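Local coordinates for uncharacterized protein YmzC (Bacillus subtilis, PDB 3KVP) that is of unknown function but, made as a precursor with a probable signal sequence, is likely exported, at residues D[30-35]-D[50-55]. Residues are numbered along the deposited sequence; the frame is centred on the assembly and turned at random.
Sequences NHFGVM and NEVKLK
His31 and Lys55 meet on one face of the sheet, Phe32 and Val52 on the other. From CB, the His31 side chain swings with CG anti to the carbonyl carbon and beside the backbone N (chi1 -69°), which brings the CD2–NE2 side of the imidazole to the lysine. CD2 lies 3.5 Å from Lys55 CD, and NE2 approaches that same methylene more closely, at 3.2 Å from CD, a tight fit. Lys55 CE comes in at the ring edge, in the plane of the imidazole, 3.5 Å from His31 NE2. The two side chains cross at about a right angle, and the bent lysine chain lays CD and CE against the imidazole. Its ammonium NZ lies 4.8 Å from His31 NE2, not in contact. ND1 turns to the backbone instead and hydrogen-bonds His29 O, which restrains the ring's rotation; acidic neighbours also stand near the ring, Glu44 and Glu47 of a third subunit. Strands 31-36 and 51-59 are not neighbours in this four-stranded antiparallel meander: strand 39-46 runs between them, no hydrogen bond links segments 30-35 and 50-55, and the side chains reach over the intervening strand, where both His31 and Lys55 touch Glu44. Trimming His31 to alanine would remove the imidazole and probably open a gap beside Lys55 CD and CE, leaving the lysine tail freer to turn. On the opposite face of the sheet, Phe32 CZ meets Val52 CG2 at 4.1 Å, a purely apolar touch. The Phe32 ring also meets Tyr43 with planes about 10° apart. On this face a second subunit packs down, stacking its Phe25 on Phe32 and setting its Ile42 against Val52.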
ATOM      1  N   ASN D  30     -11.439   3.210  -8.111  1.00 48.39           N
ATOM      2  CA  ASN D  30     -11.354   1.768  -7.854  1.00 48.23           C
ATOM      3  C   ASN D  30     -10.410   0.982  -8.761  1.00 46.49           C
ATOM      4  O   ASN D  30     -10.559  -0.230  -8.896  1.00 47.58           O
ATOM      5  CB  ASN D  30     -12.738   1.130  -7.935  1.00 51.65           C
ATOM      6  CG  ASN D  30     -13.269   0.689  -6.581  1.00 55.01           C
ATOM      7  OD1 ASN D  30     -14.341   0.090  -6.496  1.00 68.20           O
ATOM      8  ND2 ASN D  30     -12.531   0.979  -5.525  1.00 45.78           N
ATOM      9  N   HIS D  31      -9.471   1.658  -9.410  1.00 39.31           N
ATOM     10  CA  HIS D  31      -8.393   0.955 -10.091  1.00 44.11           C
ATOM     11  C   HIS D  31      -7.310   0.650  -9.070  1.00 47.65           C
ATOM     12  O   HIS D  31      -7.270   1.245  -7.994  1.00 48.97           O
ATOM     13  CB  HIS D  31      -7.792   1.797 -11.216  1.00 45.01           C
ATOM     14  CG  HIS D  31      -8.707   1.998 -12.386  1.00 50.15           C
ATOM     15  ND1 HIS D  31      -9.946   2.588 -12.268  1.00 48.81           N
ATOM     16  CD2 HIS D  31      -8.548   1.712 -13.702  1.00 48.97           C
ATOM     17  CE1 HIS D  31     -10.518   2.647 -13.460  1.00 49.67           C
ATOM     18  NE2 HIS D  31      -9.689   2.127 -14.348  1.00 51.36           N
ATOM     19  N   PHE D  32      -6.438  -0.286  -9.419  1.00 46.34           N
ATOM     20  CA  PHE D  32      -5.274  -0.630  -8.618  1.00 42.30           C
ATOM     21  C   PHE D  32      -4.216  -1.196  -9.541  1.00 50.04           C
ATOM     22  O   PHE D  32      -4.513  -1.577 -10.680  1.00 51.23           O
ATOM     23  CB  PHE D  32      -5.601  -1.657  -7.535  1.00 40.40           C
ATOM     24  CG  PHE D  32      -6.213  -2.952  -8.056  1.00 44.32           C
ATOM     25  CD1 PHE D  32      -5.424  -4.066  -8.313  1.00 48.77           C
ATOM     26  CD2 PHE D  32      -7.584  -3.067  -8.240  1.00 44.96           C
ATOM     27  CE1 PHE D  32      -5.986  -5.278  -8.764  1.00 47.69           C
ATOM     28  CE2 PHE D  32      -8.148  -4.266  -8.692  1.00 45.23           C
ATOM     29  CZ  PHE D  32      -7.343  -5.374  -8.951  1.00 44.09           C
ATOM     30  N   GLY D  33      -2.985  -1.256  -9.049  1.00 45.72           N
ATOM     31  CA  GLY D  33      -1.898  -1.795  -9.838  1.00 41.92           C
ATOM     32  C   GLY D  33      -1.076  -2.828  -9.095  1.00 48.10           C
ATOM     33  O   GLY D  33      -0.945  -2.805  -7.869  1.00 51.37           O
ATOM     34  N   VAL D  34      -0.513  -3.755  -9.848  1.00 50.41           N
ATOM     35  CA  VAL D  34       0.402  -4.705  -9.275  1.00 54.93           C
ATOM     36  C   VAL D  34       1.719  -4.569 -10.004  1.00 64.39           C
ATOM     37  O   VAL D  34       1.764  -4.318 -11.206  1.00 69.48           O
ATOM     38  CB  VAL D  34      -0.100  -6.128  -9.426  1.00 56.93           C
ATOM     39  CG1 VAL D  34       0.842  -7.075  -8.717  1.00 59.75           C
ATOM     40  CG2 VAL D  34      -1.502  -6.247  -8.858  1.00 58.45           C
HETATM   41  N   MSE D  35       2.802  -4.710  -9.265  1.00 70.62           N
HETATM   42  CA  MSE D  35       4.111  -4.751  -9.868  1.00 72.77           C
HETATM   43  C   MSE D  35       4.709  -6.086  -9.480  1.00 77.51           C
HETATM   44  O   MSE D  35       4.885  -6.366  -8.294  1.00 77.58           O
HETATM   45  CB  MSE D  35       4.952  -3.608  -9.333  1.00 77.01           C
HETATM   46  CG  MSE D  35       5.755  -2.894 -10.409  1.00 88.15           C
HETATM   47 SE   MSE D  35       7.474  -3.723 -10.843  1.00140.99          SE
HETATM   48  CE  MSE D  35       7.896  -2.625 -12.398  1.00 72.60           C
ATOM     49  N   ASN D  50     -19.538  -6.104  -9.661  1.00 66.52           N
ATOM     50  CA  ASN D  50     -18.689  -6.936  -8.810  1.00 70.09           C
ATOM     51  C   ASN D  50     -17.691  -7.771  -9.609  1.00 73.72           C
ATOM     52  O   ASN D  50     -17.726  -8.999  -9.566  1.00 78.15           O
ATOM     53  CB  ASN D  50     -19.548  -7.866  -7.958  1.00 68.30           C
ATOM     54  CG  ASN D  50     -18.720  -8.755  -7.054  1.00 70.82           C
ATOM     55  OD1 ASN D  50     -19.067  -9.902  -6.804  1.00 75.82           O
ATOM     56  ND2 ASN D  50     -17.615  -8.232  -6.571  1.00 69.41           N
ATOM     57  N   GLU D  51     -16.805  -7.113 -10.343  1.00 70.78           N
ATOM     58  CA  GLU D  51     -15.799  -7.840 -11.104  1.00 71.19           C
ATOM     59  C   GLU D  51     -14.574  -6.985 -11.391  1.00 69.26           C
ATOM     60  O   GLU D  51     -14.645  -5.752 -11.402  1.00 66.32           O
ATOM     61  CB  GLU D  51     -16.391  -8.371 -12.406  1.00 77.83           C
ATOM     62  CG  GLU D  51     -16.441  -7.367 -13.533  1.00 82.83           C
ATOM     63  CD  GLU D  51     -17.370  -7.810 -14.653  1.00 94.13           C
ATOM     64  OE1 GLU D  51     -18.097  -8.817 -14.475  1.00 94.15           O
ATOM     65  OE2 GLU D  51     -17.376  -7.147 -15.711  1.00 99.33           O
ATOM     66  N   VAL D  52     -13.442  -7.641 -11.613  1.00 66.19           N
ATOM     67  CA  VAL D  52     -12.242  -6.907 -11.944  1.00 56.29           C
ATOM     68  C   VAL D  52     -11.776  -7.218 -13.344  1.00 57.74           C
ATOM     69  O   VAL D  52     -11.933  -8.330 -13.817  1.00 59.36           O
ATOM     70  CB  VAL D  52     -11.110  -7.154 -10.933  1.00 55.48           C
ATOM     71  CG1 VAL D  52     -11.472  -8.281 -10.029  1.00 48.00           C
ATOM     72  CG2 VAL D  52      -9.766  -7.381 -11.653  1.00 52.89           C
ATOM     73  N   LYS D  53     -11.215  -6.207 -14.002  1.00 63.43           N
ATOM     74  CA  LYS D  53     -10.660  -6.351 -15.340  1.00 67.59           C
ATOM     75  C   LYS D  53      -9.217  -5.897 -15.376  1.00 65.19           C
ATOM     76  O   LYS D  53      -8.858  -4.852 -14.828  1.00 64.33           O
ATOM     77  CB  LYS D  53     -11.456  -5.532 -16.359  1.00 70.84           C
ATOM     78  CG  LYS D  53     -12.867  -6.026 -16.580  1.00 83.04           C
ATOM     79  CD  LYS D  53     -13.564  -5.254 -17.694  1.00 89.92           C
ATOM     80  CE  LYS D  53     -14.897  -5.913 -18.065  1.00 94.43           C
ATOM     81  NZ  LYS D  53     -15.569  -5.240 -19.218  1.00 94.03           N
ATOM     82  N   LEU D  54      -8.382  -6.684 -16.032  1.00 63.94           N
ATOM     83  CA  LEU D  54      -7.040  -6.236 -16.321  1.00 59.76           C
ATOM     84  C   LEU D  54      -7.187  -5.185 -17.413  1.00 60.02           C
ATOM     85  O   LEU D  54      -7.681  -5.490 -18.489  1.00 55.20           O
ATOM     86  CB  LEU D  54      -6.178  -7.403 -16.801  1.00 61.94           C
ATOM     87  CG  LEU D  54      -4.717  -7.083 -17.119  1.00 65.50           C
ATOM     88  CD1 LEU D  54      -4.120  -6.223 -16.024  1.00 61.62           C
ATOM     89  CD2 LEU D  54      -3.898  -8.362 -17.323  1.00 67.17           C
ATOM     90  N   LYS D  55      -6.762  -3.952 -17.139  1.00 59.32           N
ATOM     91  CA  LYS D  55      -6.906  -2.870 -18.104  1.00 61.96           C
ATOM     92  C   LYS D  55      -5.657  -2.617 -18.945  1.00 64.87           C
ATOM     93  O   LYS D  55      -5.768  -2.239 -20.109  1.00 68.42           O
ATOM     94  CB  LYS D  55      -7.353  -1.566 -17.417  1.00 64.22           C
ATOM     95  CG  LYS D  55      -8.844  -1.544 -17.055  1.00 74.62           C
ATOM     96  CD  LYS D  55      -9.291  -0.184 -16.514  1.00 83.00           C
ATOM     97  CE  LYS D  55      -9.339   0.883 -17.604  1.00 89.48           C
ATOM     98  NZ  LYS D  55     -10.107   0.373 -18.785  1.00 95.07           N
TER